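Local coordinates for protein aminodeoxyfutalosine deaminase (Deinococcus radiodurans, PDB 2IMR) that catalyses the zinc-dependent deamination of aminodeoxyfutalosine to futalosine, a step in menaquinone biosynthesis, and more weakly deaminates adenosine and several related nucleosides, at residues 195-199 with 229-235. Coordinates in Å, arbitrary orientation, origin at the centre of the assembly. Residue numbers count along the deposited sequence, not the author numbering.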
loop_
_atom_site.group_PDB
_atom_site.type_symbol
_atom_site.label_atom_id
_atom_site.label_comp_id
_atom_site.label_asym_id
_atom_site.label_seq_id
_atom_site.Cartn_x
_atom_site.Cartn_y
_atom_site.Cartn_z
ATOM N N LEU A 195 -3.652 2.817 21.143
ATOM C CA LEU A 195 -2.303 2.889 20.600
ATOM C C LEU A 195 -1.223 2.755 21.672
ATOM O O LEU A 195 -0.237 2.038 21.479
ATOM C CB LEU A 195 -2.122 4.204 19.832
ATOM C CG LEU A 195 -2.998 4.321 18.579
ATOM C CD1 LEU A 195 -2.927 5.725 18.013
ATOM C CD2 LEU A 195 -2.537 3.306 17.549
ATOM N N GLU A 196 -1.407 3.436 22.799
ATOM C CA GLU A 196 -0.428 3.375 23.878
ATOM C C GLU A 196 -0.329 1.957 24.422
ATOM O O GLU A 196 0.754 1.489 24.775
ATOM C CB GLU A 196 -0.811 4.343 25.003
ATOM C CG GLU A 196 -0.895 5.791 24.553
ATOM C CD GLU A 196 -1.172 6.751 25.694
ATOM O OE1 GLU A 196 -2.077 6.466 26.511
ATOM O OE2 GLU A 196 -0.490 7.795 25.767
ATOM N N ARG A 197 -1.467 1.273 24.477
ATOM C CA ARG A 197 -1.516 -0.094 24.972
ATOM C C ARG A 197 -0.763 -1.024 24.018
ATOM O O ARG A 197 0.091 -1.807 24.437
ATOM C CB ARG A 197 -2.978 -0.544 25.100
ATOM C CG ARG A 197 -3.178 -1.805 25.920
ATOM C CD ARG A 197 -4.615 -2.310 25.847
ATOM N NE ARG A 197 -4.923 -2.861 24.529
ATOM C CZ ARG A 197 -6.008 -3.577 24.245
ATOM N NH1 ARG A 197 -6.906 -3.837 25.188
ATOM N NH2 ARG A 197 -6.194 -4.038 23.016
ATOM N N TRP A 198 -1.073 -0.925 22.729
ATOM C CA TRP A 198 -0.439 -1.772 21.726
ATOM C C TRP A 198 1.044 -1.486 21.511
ATOM O O TRP A 198 1.811 -2.395 21.192
ATOM C CB TRP A 198 -1.174 -1.652 20.385
ATOM C CG TRP A 198 -2.555 -2.249 20.393
ATOM C CD1 TRP A 198 -2.944 -3.410 21.001
ATOM C CD2 TRP A 198 -3.721 -1.729 19.739
ATOM N NE1 TRP A 198 -4.278 -3.643 20.768
ATOM C CE2 TRP A 198 -4.781 -2.627 19.996
ATOM C CE3 TRP A 198 -3.972 -0.589 18.959
ATOM C CZ2 TRP A 198 -6.077 -2.425 19.501
ATOM C CZ3 TRP A 198 -5.261 -0.385 18.466
ATOM C CH2 TRP A 198 -6.298 -1.303 18.742
ATOM N N ARG A 199 1.447 -0.228 21.681
ATOM C CA ARG A 199 2.843 0.154 21.481
ATOM C C ARG A 199 3.781 -0.653 22.379
ATOM O O ARG A 199 4.948 -0.854 22.045
ATOM C CB ARG A 199 3.027 1.655 21.742
ATOM C CG ARG A 199 4.297 2.239 21.123
ATOM C CD ARG A 199 4.271 2.090 19.607
ATOM N NE ARG A 199 5.474 2.596 18.946
ATOM C CZ ARG A 199 5.883 3.860 18.985
ATOM N NH1 ARG A 199 5.196 4.771 19.662
ATOM N NH2 ARG A 199 6.975 4.221 18.321
ATOM N N TYR A 229 0.314 13.573 16.613
ATOM C CA TYR A 229 0.590 12.515 17.577
ATOM C C TYR A 229 1.555 11.495 16.983
ATOM O O TYR A 229 2.576 11.171 17.586
ATOM C CB TYR A 229 -0.706 11.810 17.984
ATOM C CG TYR A 229 -0.500 10.689 18.980
ATOM C CD1 TYR A 229 -0.176 10.963 20.311
ATOM C CD2 TYR A 229 -0.611 9.352 18.589
ATOM C CE1 TYR A 229 0.033 9.934 21.231
ATOM C CE2 TYR A 229 -0.402 8.315 19.502
ATOM C CZ TYR A 229 -0.081 8.615 20.819
ATOM O OH TYR A 229 0.123 7.597 21.720
ATOM N N ALA A 230 1.234 10.999 15.791
ATOM C CA ALA A 230 2.076 10.007 15.125
ATOM C C ALA A 230 3.481 10.532 14.841
ATOM O O ALA A 230 4.471 9.827 15.043
ATOM C CB ALA A 230 1.417 9.553 13.821
ATOM N N ALA A 231 3.561 11.764 14.355
ATOM C CA ALA A 231 4.846 12.378 14.047
ATOM C C ALA A 231 5.695 12.459 15.313
ATOM O O ALA A 231 6.888 12.143 15.301
ATOM C CB ALA A 231 4.628 13.773 13.470
ATOM N N GLY A 232 5.065 12.862 16.410
ATOM C CA GLY A 232 5.775 12.982 17.670
ATOM C C GLY A 232 6.177 11.662 18.296
ATOM O O GLY A 232 7.238 11.569 18.921
ATOM N N GLU A 233 5.342 10.640 18.132
ATOM C CA GLU A 233 5.611 9.321 18.703
ATOM C C GLU A 233 6.367 8.390 17.766
ATOM O O GLU A 233 6.738 7.282 18.152
ATOM C CB GLU A 233 4.301 8.646 19.111
ATOM C CG GLU A 233 3.611 9.290 20.290
ATOM C CD GLU A 233 4.469 9.259 21.538
ATOM O OE1 GLU A 233 4.855 8.149 21.962
ATOM O OE2 GLU A 233 4.757 10.343 22.090
ATOM N N GLY A 234 6.589 8.834 16.535
ATOM C CA GLY A 234 7.294 8.007 15.575
ATOM C C GLY A 234 6.440 6.884 15.012
ATOM O O GLY A 234 6.952 5.810 14.704
ATOM N N LEU A 235 5.136 7.119 14.881
ATOM C CA LEU A 235 4.233 6.106 14.339
ATOM C C LEU A 235 4.001 6.330 12.847
ATOM O O LEU A 235 3.636 7.426 12.427
ATOM C CB LEU A 235 2.881 6.149 15.057
ATOM C CG LEU A 235 2.814 5.699 16.517
ATOM C CD1 LEU A 235 1.426 5.970 17.059
ATOM C CD2 LEU A 235 3.150 4.218 16.620
#
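Two helical segments run roughly side by side, their axes 13.6 Å apart and inclined at 27°, a spacing bridged by side chains. Arg199 reaches farthest. With chi1 t and chi2 p, its guanidinium arrives at the C-terminal end of helix 220-233, where Glu233 O accepts a hydrogen bond from Arg199 NH2 (3.1 Å) and a weak one from Arg199 NH1 (3.3 Å). A cation suits this place, since the last carbonyls of a helix lack amide partners further along the chain. Gly234, at phi 76°, takes the left-handed conformation that glycine adopts readily and turns the chain back. Leu235 (m, t) then lies against one face of the guanidinium, CD2 3.6 Å from Arg199 CZ. Both helices belong to the TIM-barrel-like amidohydrolase fold: they are consecutive outer helices, joined through parallel strand 206-212, and Leu195 packs on Leu208 and Leu210 of that strand. Also m, t, Leu195 extends CD1 to within 3.9 Å of CE2 of Tyr229, a branched apolar filler for the buried side. Tyr229, with chi1 t, spans the gap with its ring, which meets Phe188 edge-to-face, and brings OH 3.5 Å from Glu196 CG, while the Glu196 carboxylate lies farther from the hydroxyl.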